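Local coordinates for protein polyketide synthase (Lyngbya majuscula 19L, PDB 3QIT) that releases the finished chain in curacin A biosynthesis as a decarboxylating thioesterase, probably hydrolysing the thioester before sulfate loss and decarboxylation leave a terminal alkene, at residues K7-G12 against I85-Q90; G12-C17 against R66-E71; F62-S67 against L79-Q84; S153-P158 against D202-T207. All blocks are in the same frame, centred on the assembly; numbering follows the deposited sequence. Where two conformers were deposited one is given.

Contact 1: residues K7-G12 against I85-Q90; sequences KFLEFG and IDRVIQ
Strand 5-11 is the outermost strand at one end of the central sheet of this alpha/beta hydrolase fold, and helix 78-91 packs against it here. The axes of strand 7-11 and helix 85-90 run 123° apart and approach to 10.0 Å. One side chain of the helix, Arg-87, carries most of the contact. Its CG is anti to the backbone N, and the chain then bends at chi2 (64°), so that the arginine passes Phe-11 and brings its guanidinium to Leu-9. Phe-11 and Arg-87 slide past each other in opposite directions. Arg-87 CB sits over one face of the Phe-11 ring, 4.0 Å from the centroid, in a CH-pi contact. Arg-87 CG comes closer, 3.5 Å from Phe-11 CD1. The ring and the guanidinium stand nearly perpendicular, 86° apart, so the aliphatic part of the arginine meets the ring face and its charged plane does not stack on it. Leu-9, also with CG anti to the backbone N, crosses the arginine obliquely and lays both methyls under one guanidinium face. Leu-9 CD1 is 3.4 Å from Arg-87 NH2. The charge itself is answered within the helix, by a salt bridge from Arg-87 to Glu-91. Phe-11 also packs on Met-72 of the second subunit. The polar link to the strand goes through a water in the guanidinium plane. That water accepts from Arg-87 NE at 2.7 Å and donates to Glu-10 O at 2.7 Å.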
loop_
_atom_site.group_PDB
_atom_site.type_symbol
_atom_site.label_atom_id
_atom_site.label_comp_id
_atom_site.label_asym_id
_atom_site.label_seq_id
_atom_site.Cartn_x
_atom_site.Cartn_y
_atom_site.Cartn_z
ATOM N N LYS B 7 -9.332 22.043 10.531
ATOM C CA LYS B 7 -7.954 22.516 10.326
ATOM C C LYS B 7 -7.252 21.494 9.451
ATOM O O LYS B 7 -7.429 20.288 9.651
ATOM C CB LYS B 7 -7.170 22.627 11.635
ATOM C CG LYS B 7 -7.818 23.489 12.724
ATOM C CD LYS B 7 -7.875 24.972 12.344
ATOM C CE LYS B 7 -8.826 25.704 13.265
ATOM N NZ LYS B 7 -8.500 27.134 13.322
ATOM N N PHE B 8 -6.440 21.956 8.504
ATOM C CA PHE B 8 -5.784 21.019 7.583
ATOM C C PHE B 8 -4.322 20.823 7.927
ATOM O O PHE B 8 -3.646 21.764 8.360
ATOM C CB PHE B 8 -5.960 21.473 6.137
ATOM C CG PHE B 8 -7.339 21.215 5.612
ATOM C CD1 PHE B 8 -8.393 22.072 5.947
ATOM C CD2 PHE B 8 -7.610 20.078 4.874
ATOM C CE1 PHE B 8 -9.691 21.802 5.522
ATOM C CE2 PHE B 8 -8.917 19.817 4.407
ATOM C CZ PHE B 8 -9.958 20.701 4.737
ATOM N N LEU B 9 -3.861 19.582 7.762
ATOM C CA LEU B 9 -2.479 19.195 8.056
ATOM C C LEU B 9 -1.928 18.539 6.784
ATOM O O LEU B 9 -2.588 17.707 6.197
ATOM C CB LEU B 9 -2.442 18.215 9.231
ATOM C CG LEU B 9 -1.126 17.605 9.713
ATOM C CD1 LEU B 9 -0.202 18.723 10.191
ATOM C CD2 LEU B 9 -1.366 16.613 10.833
ATOM N N GLU B 10 -0.748 18.956 6.338
ATOM C CA GLU B 10 -0.156 18.357 5.122
ATOM C C GLU B 10 0.558 17.079 5.532
ATOM O O GLU B 10 1.206 17.036 6.575
ATOM C CB GLU B 10 0.825 19.336 4.454
ATOM C CG GLU B 10 1.438 18.861 3.088
ATOM C CD GLU B 10 2.607 17.870 3.207
ATOM O OE1 GLU B 10 3.229 17.750 4.280
ATOM O OE2 GLU B 10 2.921 17.194 2.198
ATOM N N PHE B 11 0.424 16.031 4.716
ATOM C CA PHE B 11 1.094 14.756 4.981
ATOM C C PHE B 11 1.230 14.038 3.662
ATOM O O PHE B 11 0.234 13.796 2.986
ATOM C CB PHE B 11 0.275 13.888 5.959
ATOM C CG PHE B 11 0.894 12.541 6.230
ATOM C CD1 PHE B 11 2.164 12.459 6.780
ATOM C CD2 PHE B 11 0.208 11.365 5.940
ATOM C CE1 PHE B 11 2.768 11.209 7.033
ATOM C CE2 PHE B 11 0.809 10.090 6.201
ATOM C CZ PHE B 11 2.074 10.032 6.743
ATOM N N GLY B 12 2.469 13.673 3.326
ATOM C CA GLY B 12 2.749 12.842 2.147
ATOM C C GLY B 12 2.286 13.458 0.833
ATOM O O GLY B 12 1.951 12.741 -0.103
ATOM N N ILE B 85 -3.028 8.305 10.822
ATOM C CA ILE B 85 -3.395 8.477 12.251
ATOM C C ILE B 85 -2.153 8.773 13.140
ATOM O O ILE B 85 -2.207 9.645 14.001
ATOM C CB ILE B 85 -4.206 7.295 12.786
ATOM C CG1 ILE B 85 -5.548 7.224 12.069
ATOM C CG2 ILE B 85 -4.426 7.403 14.329
ATOM C CD1 ILE B 85 -6.231 5.889 12.195
ATOM N N ASP B 86 -1.053 8.063 12.907
ATOM C CA ASP B 86 0.230 8.331 13.609
ATOM C C ASP B 86 0.651 9.791 13.392
ATOM O O ASP B 86 1.057 10.483 14.338
ATOM C CB ASP B 86 1.320 7.394 13.089
ATOM C CG ASP B 86 2.486 7.193 14.073
ATOM O OD1 ASP B 86 2.292 7.290 15.311
ATOM O OD2 ASP B 86 3.602 6.894 13.590
ATOM N N ARG B 87 0.550 10.269 12.152
ATOM C CA ARG B 87 0.868 11.674 11.869
ATOM C C ARG B 87 -0.017 12.652 12.663
ATOM O O ARG B 87 0.482 13.647 13.194
ATOM C CB ARG B 87 0.754 11.954 10.365
ATOM C CG ARG B 87 1.031 13.399 9.989
ATOM C CD ARG B 87 2.484 13.761 10.318
ATOM N NE ARG B 87 2.779 15.157 10.028
ATOM C CZ ARG B 87 2.619 16.149 10.901
ATOM N NH1 ARG B 87 2.167 15.899 12.129
ATOM N NH2 ARG B 87 2.923 17.392 10.551
ATOM N N VAL B 88 -1.318 12.354 12.752
ATOM C CA VAL B 88 -2.258 13.187 13.504
ATOM C C VAL B 88 -1.868 13.215 14.989
ATOM O O VAL B 88 -1.845 14.285 15.612
ATOM C CB VAL B 88 -3.722 12.675 13.363
ATOM C CG1 VAL B 88 -4.626 13.454 14.310
ATOM C CG2 VAL B 88 -4.223 12.843 11.909
ATOM N N ILE B 89 -1.519 12.056 15.535
ATOM C CA ILE B 89 -1.085 11.991 16.947
ATOM C C ILE B 89 0.154 12.842 17.186
ATOM O O ILE B 89 0.239 13.576 18.194
ATOM C CB ILE B 89 -0.868 10.553 17.409
ATOM C CG1 ILE B 89 -2.219 9.854 17.484
ATOM C CG2 ILE B 89 -0.202 10.520 18.820
ATOM C CD1 ILE B 89 -2.138 8.339 17.501
ATOM N N GLN B 90 1.102 12.782 16.252
ATOM C CA GLN B 90 2.322 13.582 16.366
ATOM C C GLN B 90 2.011 15.076 16.398
ATOM O O GLN B 90 2.776 15.866 16.951
ATOM C CB GLN B 90 3.332 13.279 15.239
ATOM C CG GLN B 90 3.756 11.805 15.054
ATOM C CD GLN B 90 4.027 11.035 16.346
ATOM O OE1 GLN B 90 4.889 11.415 17.149
ATOM N NE2 GLN B 90 3.306 9.922 16.534
HETATM O O HOH W 1 3.521 16.185 7.696
#

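Contact 2: residues G12-C17 against R66-E71; sequences GGNQIC and RSSHLE
The loop between strand 55-59 and helix 78-91 of the alpha/beta hydrolase fold runs alongside strand 14-21 here, roughly antiparallel to it, the directions 157° apart. Two consecutive serines use their side chains to bond the strand's backbone. Both have OG anti to the carbonyl carbon, beside their own N. Ser-68 holds both backbone polar atoms of Gln-15. Its OG accepts from Gln-15 N at 2.7 Å, and its backbone N donates almost straight (172°) to Gln-15 O at 2.9 Å, in the carbonyl plane. Ser-67 OG takes the N-H of Cys-17 at 2.9 Å, also nearly linear. The same hydroxyl is bonded to Asp-60 O, so the buried oxygen joins strand and loop at once. Ser-67 CA adds a CA-H...O contact to Gln-15 O.

Van der Waals contacts flank the polar middle. Leu-70 crosses Asn-14 at about a right angle and packs CD2 on the Asn-14 amide, 3.6 Å from Asn-14 ND2. At the far end Cys-17 SG lies 4.0 Å from Arg-66 CB. A water donates to Asn-14 OD1 and accepts from Glu-71 N, joining the loop to the start of the strand.

Strand 5-11 pairs with strand 14-21 through Leu-9 and Ile-16. Ile-16 reaches Gln-84 of helix 78-91, and Leu-70 touches Thr-80 of that helix. Met-72 of the second subunit packs on Asn-14 and Leu-70.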
loop_
_atom_site.group_PDB
_atom_site.type_symbol
_atom_site.label_atom_id
_atom_site.label_comp_id
_atom_site.label_asym_id
_atom_site.label_seq_id
_atom_site.Cartn_x
_atom_site.Cartn_y
_atom_site.Cartn_z
ATOM N N GLY B 12 2.469 13.673 3.326
ATOM C CA GLY B 12 2.749 12.842 2.147
ATOM C C GLY B 12 2.286 13.458 0.833
ATOM O O GLY B 12 1.951 12.741 -0.103
ATOM N N GLY B 13 2.233 14.787 0.769
ATOM C CA GLY B 13 1.774 15.463 -0.436
ATOM C C GLY B 13 0.270 15.602 -0.501
ATOM O O GLY B 13 -0.273 16.015 -1.518
ATOM N N ASN B 14 -0.406 15.280 0.600
ATOM C CA ASN B 14 -1.864 15.283 0.628
ATOM C C ASN B 14 -2.327 16.137 1.798
ATOM O O ASN B 14 -1.504 16.633 2.556
ATOM C CB ASN B 14 -2.362 13.861 0.803
ATOM C CG ASN B 14 -2.095 13.012 -0.410
ATOM O OD1 ASN B 14 -2.730 13.191 -1.429
ATOM N ND2 ASN B 14 -1.165 12.067 -0.295
ATOM N N GLN B 15 -3.634 16.319 1.929
ATOM C CA GLN B 15 -4.150 17.170 3.023
ATOM C C GLN B 15 -5.052 16.350 3.908
ATOM O O GLN B 15 -5.971 15.673 3.429
ATOM C CB GLN B 15 -4.916 18.349 2.423
ATOM C CG GLN B 15 -4.022 19.280 1.590
ATOM C CD GLN B 15 -3.088 20.097 2.458
ATOM O OE1 GLN B 15 -3.438 20.458 3.575
ATOM N NE2 GLN B 15 -1.883 20.390 1.947
ATOM N N ILE B 16 -4.805 16.420 5.212
ATOM C CA ILE B 16 -5.680 15.749 6.181
ATOM C C ILE B 16 -6.598 16.815 6.782
ATOM O O ILE B 16 -6.113 17.765 7.356
ATOM C CB ILE B 16 -4.850 15.141 7.324
ATOM C CG1 ILE B 16 -3.888 14.068 6.781
ATOM C CG2 ILE B 16 -5.795 14.514 8.404
ATOM C CD1 ILE B 16 -2.835 13.633 7.820
ATOM N N CYS B 17 -7.909 16.608 6.716
ATOM C CA CYS B 17 -8.839 17.515 7.404
ATOM C C CYS B 17 -9.044 17.029 8.836
ATOM O O CYS B 17 -9.435 15.869 9.046
ATOM C CB CYS B 17 -10.206 17.527 6.702
ATOM S SG CYS B 17 -11.331 18.736 7.529
ATOM N N ARG B 66 -13.491 15.709 3.906
ATOM C CA ARG B 66 -12.719 16.754 3.210
ATOM C C ARG B 66 -11.216 16.497 3.091
ATOM O O ARG B 66 -10.473 17.366 2.614
ATOM C CB ARG B 66 -12.975 18.120 3.895
ATOM C CG ARG B 66 -14.424 18.615 3.811
ATOM C CD ARG B 66 -14.739 19.154 2.416
ATOM N NE ARG B 66 -16.165 19.421 2.210
ATOM C CZ ARG B 66 -16.793 20.551 2.533
ATOM N NH1 ARG B 66 -16.144 21.548 3.139
ATOM N NH2 ARG B 66 -18.074 20.691 2.239
ATOM N N SER B 67 -10.753 15.296 3.475
ATOM C CA SER B 67 -9.352 14.964 3.254
ATOM C C SER B 67 -9.086 14.657 1.769
ATOM O O SER B 67 -10.010 14.305 1.022
ATOM C CB SER B 67 -8.887 13.773 4.106
ATOM O OG SER B 67 -8.720 14.167 5.454
ATOM N N SER B 68 -7.829 14.812 1.354
ATOM C CA SER B 68 -7.437 14.525 -0.042
ATOM C C SER B 68 -7.824 13.144 -0.498
ATOM O O SER B 68 -7.821 12.185 0.283
ATOM C CB SER B 68 -5.911 14.622 -0.204
ATOM O OG SER B 68 -5.503 15.910 0.073
ATOM N N HIS B 69 -8.110 13.040 -1.797
ATOM C CA HIS B 69 -8.174 11.718 -2.438
ATOM C C HIS B 69 -6.753 11.341 -2.837
ATOM O O HIS B 69 -5.959 12.215 -3.259
ATOM C CB HIS B 69 -9.054 11.764 -3.682
ATOM C CG HIS B 69 -10.494 12.070 -3.397
ATOM N ND1 HIS B 69 -11.483 11.964 -4.351
ATOM C CD2 HIS B 69 -11.106 12.476 -2.258
ATOM C CE1 HIS B 69 -12.642 12.296 -3.811
ATOM N NE2 HIS B 69 -12.439 12.623 -2.546
ATOM N N LEU B 70 -6.447 10.045 -2.737
ATOM C CA LEU B 70 -5.129 9.555 -3.116
ATOM C C LEU B 70 -5.135 9.242 -4.606
ATOM O O LEU B 70 -5.880 8.366 -5.063
ATOM C CB LEU B 70 -4.717 8.345 -2.259
ATOM C CG LEU B 70 -4.823 8.613 -0.735
ATOM C CD1 LEU B 70 -4.379 7.394 0.072
ATOM C CD2 LEU B 70 -3.962 9.838 -0.363
ATOM N N GLU B 71 -4.300 9.969 -5.359
ATOM C CA GLU B 71 -4.350 9.906 -6.827
ATOM C C GLU B 71 -3.897 8.564 -7.349
ATOM O O GLU B 71 -4.268 8.152 -8.446
ATOM C CB GLU B 71 -3.470 10.971 -7.466
ATOM C CG GLU B 71 -3.985 12.391 -7.367
ATOM C CD GLU B 71 -3.137 13.322 -8.213
ATOM O OE1 GLU B 71 -2.210 13.934 -7.660
ATOM O OE2 GLU B 71 -3.366 13.393 -9.438
HETATM O O HOH W 2 -2.523 11.901 -3.980
#

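Contact 3: residues F62-S67 against L79-Q84; sequences FGHGRS and LTFLAQ
Gln-84 OE1 accepts one hydrogen bond here, from Phe-62 N at 2.9 Å, while the NE2 of the same amide donates to Asp-60 O. Two bonds thus fix the rotation of this buried amide, and helix 78-91 of the alpha/beta hydrolase fold is tied to the loop that follows strand 55-59. Phe-62 N lies in the carbonyl plane, on a lone pair of OE1. Gln-84 reaches it with CG anti to the backbone N (chi1 -177°) and the chain extended beyond.

The amide also lies over one face of the Phe-62 ring, offset toward the rim. The two planes are 27° apart, and Gln-84 CD is 3.7 Å from Phe-62 CD2. Thr-80 CG2 adds a looser methyl contact to the same ring.

Phe-81 meets the backbone instead. Its edge points at Phe-62 O, with Phe-81 CE1 3.4 Å away. That carbonyl is also the acceptor for His-64 ND1, at 3.0 Å, and His-64 NE2 accepts from Leu-36 N. Beyond it, His-64 to Ser-67 forms a type II' beta turn, closed by Ser-67 N to His-64 O at 3.1 Å.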
loop_
_atom_site.group_PDB
_atom_site.type_symbol
_atom_site.label_atom_id
_atom_site.label_comp_id
_atom_site.label_asym_id
_atom_site.label_seq_id
_atom_site.Cartn_x
_atom_site.Cartn_y
_atom_site.Cartn_z
ATOM N N PHE B 62 -8.047 9.540 4.635
ATOM C CA PHE B 62 -7.835 9.912 3.218
ATOM C C PHE B 62 -8.935 9.316 2.351
ATOM O O PHE B 62 -9.427 8.210 2.620
ATOM C CB PHE B 62 -6.471 9.451 2.693
ATOM C CG PHE B 62 -5.303 10.304 3.172
ATOM C CD1 PHE B 62 -5.310 11.690 3.017
ATOM C CD2 PHE B 62 -4.201 9.696 3.744
ATOM C CE1 PHE B 62 -4.194 12.479 3.485
ATOM C CE2 PHE B 62 -3.101 10.451 4.185
ATOM C CZ PHE B 62 -3.102 11.843 4.057
ATOM N N GLY B 63 -9.359 10.085 1.353
ATOM C CA GLY B 63 -10.479 9.696 0.499
ATOM C C GLY B 63 -11.874 9.901 1.081
ATOM O O GLY B 63 -12.860 9.646 0.401
ATOM N N HIS B 64 -11.960 10.354 2.334
ATOM C CA HIS B 64 -13.246 10.524 3.028
ATOM C C HIS B 64 -13.407 11.991 3.391
ATOM O O HIS B 64 -12.422 12.719 3.524
ATOM C CB HIS B 64 -13.249 9.749 4.355
ATOM C CG HIS B 64 -13.228 8.255 4.196
ATOM N ND1 HIS B 64 -12.113 7.553 3.781
ATOM C CD2 HIS B 64 -14.187 7.333 4.435
ATOM C CE1 HIS B 64 -12.390 6.257 3.765
ATOM N NE2 HIS B 64 -13.648 6.097 4.143
ATOM N N GLY B 65 -14.648 12.429 3.543
ATOM C CA GLY B 65 -14.933 13.774 4.086
ATOM C C GLY B 65 -14.267 14.852 3.254
ATOM O O GLY B 65 -14.400 14.861 2.033
ATOM N N ARG B 66 -13.491 15.709 3.906
ATOM C CA ARG B 66 -12.719 16.754 3.210
ATOM C C ARG B 66 -11.216 16.497 3.091
ATOM O O ARG B 66 -10.473 17.366 2.614
ATOM C CB ARG B 66 -12.975 18.120 3.895
ATOM C CG ARG B 66 -14.424 18.615 3.811
ATOM C CD ARG B 66 -14.739 19.154 2.416
ATOM N NE ARG B 66 -16.165 19.421 2.210
ATOM C CZ ARG B 66 -16.793 20.551 2.533
ATOM N NH1 ARG B 66 -16.144 21.548 3.139
ATOM N NH2 ARG B 66 -18.074 20.691 2.239
ATOM N N SER B 67 -10.753 15.296 3.475
ATOM C CA SER B 67 -9.352 14.964 3.254
ATOM C C SER B 67 -9.086 14.657 1.769
ATOM O O SER B 67 -10.010 14.305 1.022
ATOM C CB SER B 67 -8.887 13.773 4.106
ATOM O OG SER B 67 -8.720 14.167 5.454
ATOM N N LEU B 79 -2.246 0.303 6.109
ATOM C CA LEU B 79 -0.956 0.915 6.514
ATOM C C LEU B 79 -0.946 2.439 6.268
ATOM O O LEU B 79 -0.511 3.215 7.116
ATOM C CB LEU B 79 0.243 0.263 5.813
ATOM C CG LEU B 79 1.623 0.808 6.234
ATOM C CD1 LEU B 79 1.962 0.471 7.695
ATOM C CD2 LEU B 79 2.737 0.306 5.315
ATOM N N THR B 80 -1.408 2.860 5.088
ATOM C CA THR B 80 -1.595 4.282 4.816
ATOM C C THR B 80 -2.486 4.959 5.854
ATOM O O THR B 80 -2.118 6.002 6.397
ATOM C CB THR B 80 -2.164 4.511 3.409
ATOM O OG1 THR B 80 -1.169 4.140 2.442
ATOM C CG2 THR B 80 -2.578 5.976 3.220
ATOM N N PHE B 81 -3.657 4.379 6.150
ATOM C CA PHE B 81 -4.493 4.985 7.208
ATOM C C PHE B 81 -3.798 5.006 8.562
ATOM O O PHE B 81 -3.964 5.965 9.344
ATOM C CB PHE B 81 -5.852 4.276 7.331
ATOM C CG PHE B 81 -6.730 4.415 6.098
ATOM C CD1 PHE B 81 -6.892 5.654 5.467
ATOM C CD2 PHE B 81 -7.445 3.325 5.607
ATOM C CE1 PHE B 81 -7.705 5.800 4.353
ATOM C CE2 PHE B 81 -8.264 3.455 4.472
ATOM C CZ PHE B 81 -8.402 4.700 3.844
ATOM N N LEU B 82 -3.052 3.950 8.880
ATOM C CA LEU B 82 -2.331 3.922 10.152
ATOM C C LEU B 82 -1.270 5.014 10.211
ATOM O O LEU B 82 -1.119 5.682 11.225
ATOM C CB LEU B 82 -1.698 2.557 10.382
ATOM C CG LEU B 82 -2.697 1.504 10.824
ATOM C CD1 LEU B 82 -2.007 0.146 10.913
ATOM C CD2 LEU B 82 -3.344 1.890 12.150
ATOM N N ALA B 83 -0.541 5.204 9.112
ATOM C CA ALA B 83 0.470 6.252 9.066
ATOM C C ALA B 83 -0.174 7.633 9.217
ATOM O O ALA B 83 0.418 8.548 9.799
ATOM C CB ALA B 83 1.294 6.165 7.733
ATOM N N GLN B 84 -1.346 7.809 8.605
ATOM C CA GLN B 84 -2.093 9.050 8.688
ATOM C C GLN B 84 -2.479 9.318 10.144
ATOM O O GLN B 84 -2.324 10.442 10.619
ATOM C CB GLN B 84 -3.379 8.964 7.822
ATOM C CG GLN B 84 -4.186 10.259 7.799
ATOM C CD GLN B 84 -5.593 10.099 7.191
ATOM O OE1 GLN B 84 -5.948 9.059 6.608
ATOM N NE2 GLN B 84 -6.389 11.156 7.319
#

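Contact 4: residues S153-P158 against D202-T207; sequences STPQHP and DAIIRT
His-157 has CG anti to the carbonyl carbon, and this turns its ring onto Ala-203. Ile-204 has CG1 anti to the backbone N (chi1 -157°), and the bend at chi2 (81°) then turns CD1 onto Pro-155. These two pairs join the loops 153-158 and 202-207, in the insertion between strands 120-126 and 234-239, the usual place of the lid in the alpha/beta hydrolase fold.

Ala-203 CB sits almost over the centre of the His-157 ring, 3.5 Å from its centroid and 14° off the normal, a close CH-pi contact. The same methyl is 3.5 Å from Pro-155 O, so it is held between the ring face and a carbonyl. His-157 NE2 makes its hydrogen bond outside the two segments, to Trp-201 O. The rings of Trp-199 and Trp-201 meet the histidine edge-to-face. Together these fix the ring's rotation.

Pro-155 and Ile-204 cross obliquely, and Pro-155 CD is 3.6 Å from Ile-204 CD1. The start of segment 202-207 is shaped by an Asx turn: Asp-202 OD1 accepts from Ile-204 N at 3.2 Å. The other carboxylate oxygen, Asp-202 OD2, bonds Tyr-76 OH.

Segment 153-158 leads from helix 140-151 to helix 163-173, and segment 202-207 follows strand 196-199. Tyr-150 of helix 140-151 packs on Pro-155 and bonds Ile-204 O through its hydroxyl. Asp-202 pairs through its backbone with Gly-63 of the loop before helix 78-91.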
loop_
_atom_site.group_PDB
_atom_site.type_symbol
_atom_site.label_atom_id
_atom_site.label_comp_id
_atom_site.label_asym_id
_atom_site.label_seq_id
_atom_site.Cartn_x
_atom_site.Cartn_y
_atom_site.Cartn_z
ATOM N N SER B 153 -10.094 0.255 -12.687
ATOM C CA SER B 153 -11.440 0.665 -13.030
ATOM C C SER B 153 -11.615 2.107 -12.576
ATOM O O SER B 153 -10.840 2.641 -11.775
ATOM C CB SER B 153 -12.506 -0.274 -12.438
ATOM O OG SER B 153 -12.669 -0.086 -11.040
ATOM N N THR B 154 -12.612 2.763 -13.118
ATOM C CA THR B 154 -12.819 4.147 -12.730
ATOM C C THR B 154 -14.279 4.253 -12.326
ATOM O O THR B 154 -15.089 4.830 -13.063
ATOM C CB THR B 154 -12.463 5.093 -13.897
ATOM O OG1 THR B 154 -13.068 4.594 -15.096
ATOM C CG2 THR B 154 -10.955 5.170 -14.103
ATOM N N PRO B 155 -14.643 3.642 -11.171
ATOM C CA PRO B 155 -16.051 3.651 -10.758
ATOM C C PRO B 155 -16.567 5.082 -10.563
ATOM O O PRO B 155 -15.839 5.971 -10.076
ATOM C CB PRO B 155 -16.053 2.852 -9.438
ATOM C CG PRO B 155 -14.652 2.958 -8.930
ATOM C CD PRO B 155 -13.775 3.012 -10.158
ATOM N N GLN B 156 -17.790 5.314 -11.031
ATOM C CA GLN B 156 -18.427 6.616 -10.924
ATOM C C GLN B 156 -19.493 6.570 -9.850
ATOM O O GLN B 156 -20.192 5.572 -9.691
ATOM C CB GLN B 156 -19.069 7.021 -12.259
ATOM C CG GLN B 156 -18.076 7.274 -13.391
ATOM C CD GLN B 156 -16.892 8.137 -12.980
ATOM O OE1 GLN B 156 -17.054 9.294 -12.577
ATOM N NE2 GLN B 156 -15.689 7.579 -13.088
ATOM N N HIS B 157 -19.613 7.652 -9.100
ATOM C CA HIS B 157 -20.687 7.766 -8.117
ATOM C C HIS B 157 -22.012 8.019 -8.844
ATOM O O HIS B 157 -22.026 8.568 -9.958
ATOM C CB HIS B 157 -20.462 9.015 -7.257
ATOM C CG HIS B 157 -19.409 8.860 -6.205
ATOM N ND1 HIS B 157 -19.488 7.908 -5.212
ATOM C CD2 HIS B 157 -18.300 9.596 -5.938
ATOM C CE1 HIS B 157 -18.468 8.050 -4.385
ATOM N NE2 HIS B 157 -17.723 9.058 -4.811
ATOM N N PRO B 158 -23.134 7.647 -8.198
ATOM C CA PRO B 158 -24.443 8.037 -8.709
ATOM C C PRO B 158 -24.621 9.549 -8.630
ATOM O O PRO B 158 -24.014 10.222 -7.770
ATOM C CB PRO B 158 -25.425 7.343 -7.747
ATOM C CG PRO B 158 -24.645 7.085 -6.511
ATOM C CD PRO B 158 -23.235 6.814 -6.988
ATOM N N ASP B 202 -13.987 9.480 -2.211
ATOM C CA ASP B 202 -13.381 8.826 -3.390
ATOM C C ASP B 202 -14.117 7.539 -3.730
ATOM O O ASP B 202 -14.031 6.579 -2.977
ATOM C CB ASP B 202 -11.906 8.502 -3.101
ATOM C CG ASP B 202 -11.122 8.151 -4.356
ATOM O OD1 ASP B 202 -11.742 7.700 -5.354
ATOM O OD2 ASP B 202 -9.878 8.324 -4.345
ATOM N N ALA B 203 -14.781 7.497 -4.889
ATOM C CA ALA B 203 -15.578 6.310 -5.267
ATOM C C ALA B 203 -14.825 4.979 -5.248
ATOM O O ALA B 203 -15.448 3.915 -5.122
ATOM C CB ALA B 203 -16.218 6.522 -6.654
ATOM N N ILE B 204 -13.506 5.020 -5.389
ATOM C CA ILE B 204 -12.737 3.761 -5.403
ATOM C C ILE B 204 -12.783 3.021 -4.053
ATOM O O ILE B 204 -12.603 1.802 -4.009
ATOM C CB ILE B 204 -11.278 3.999 -5.871
ATOM C CG1 ILE B 204 -10.669 2.705 -6.432
ATOM C CG2 ILE B 204 -10.426 4.599 -4.759
ATOM C CD1 ILE B 204 -11.068 2.412 -7.882
ATOM N N ILE B 205 -13.073 3.740 -2.963
ATOM C CA ILE B 205 -13.002 3.188 -1.619
ATOM C C ILE B 205 -14.103 2.169 -1.342
ATOM O O ILE B 205 -13.937 1.269 -0.523
ATOM C CB ILE B 205 -13.041 4.312 -0.558
ATOM C CG1 ILE B 205 -11.828 5.222 -0.727
ATOM C CG2 ILE B 205 -13.039 3.729 0.847
ATOM C CD1 ILE B 205 -11.838 6.394 0.161
ATOM N N ARG B 206 -15.238 2.350 -1.998
ATOM C CA ARG B 206 -16.337 1.406 -1.810
ATOM C C ARG B 206 -15.988 0.058 -2.466
ATOM O O ARG B 206 -16.227 -0.131 -3.657
ATOM C CB ARG B 206 -17.631 1.971 -2.388
ATOM C CG ARG B 206 -18.836 1.143 -2.016
ATOM C CD ARG B 206 -20.099 1.949 -2.137
ATOM N NE ARG B 206 -21.029 1.572 -1.081
ATOM C CZ ARG B 206 -22.001 2.355 -0.631
ATOM N NH1 ARG B 206 -22.800 1.924 0.341
ATOM N NH2 ARG B 206 -22.164 3.566 -1.147
ATOM N N THR B 207 -15.408 -0.857 -1.689
ATOM C CA THR B 207 -14.963 -2.156 -2.213
ATOM C C THR B 207 -14.339 -3.058 -1.140
ATOM O O THR B 207 -13.497 -2.627 -0.344
ATOM C CB THR B 207 -13.972 -1.980 -3.395
ATOM O OG1 THR B 207 -13.731 -3.241 -4.036
ATOM C CG2 THR B 207 -12.660 -1.371 -2.916
#

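Contacts 1, 2 and 3 form one cluster at the end of the central sheet. Contact 3 is fully buried, contact 2 partly so, and contact 1 lies at the surface. Contacts 1 and 3 share helix 78-91; contacts 2 and 3 share Arg-66 and Ser-67. Strands 5-11 and 14-21 tie contacts 1 and 2 through a probable bond from Ile-16 N to Leu-9 O. Phe-62 packs on both Phe-11 and Ile-16. All three touch the second subunit; contact 4 does not. Direct hydrogen bonds cross contacts 2 and 3, whereas contacts 1 and 4 rest on CH-pi and van der Waals packing, with a bridging water in contact 1. Gly-63 and Asp-202 connect contact 3 to the outlying contact 4.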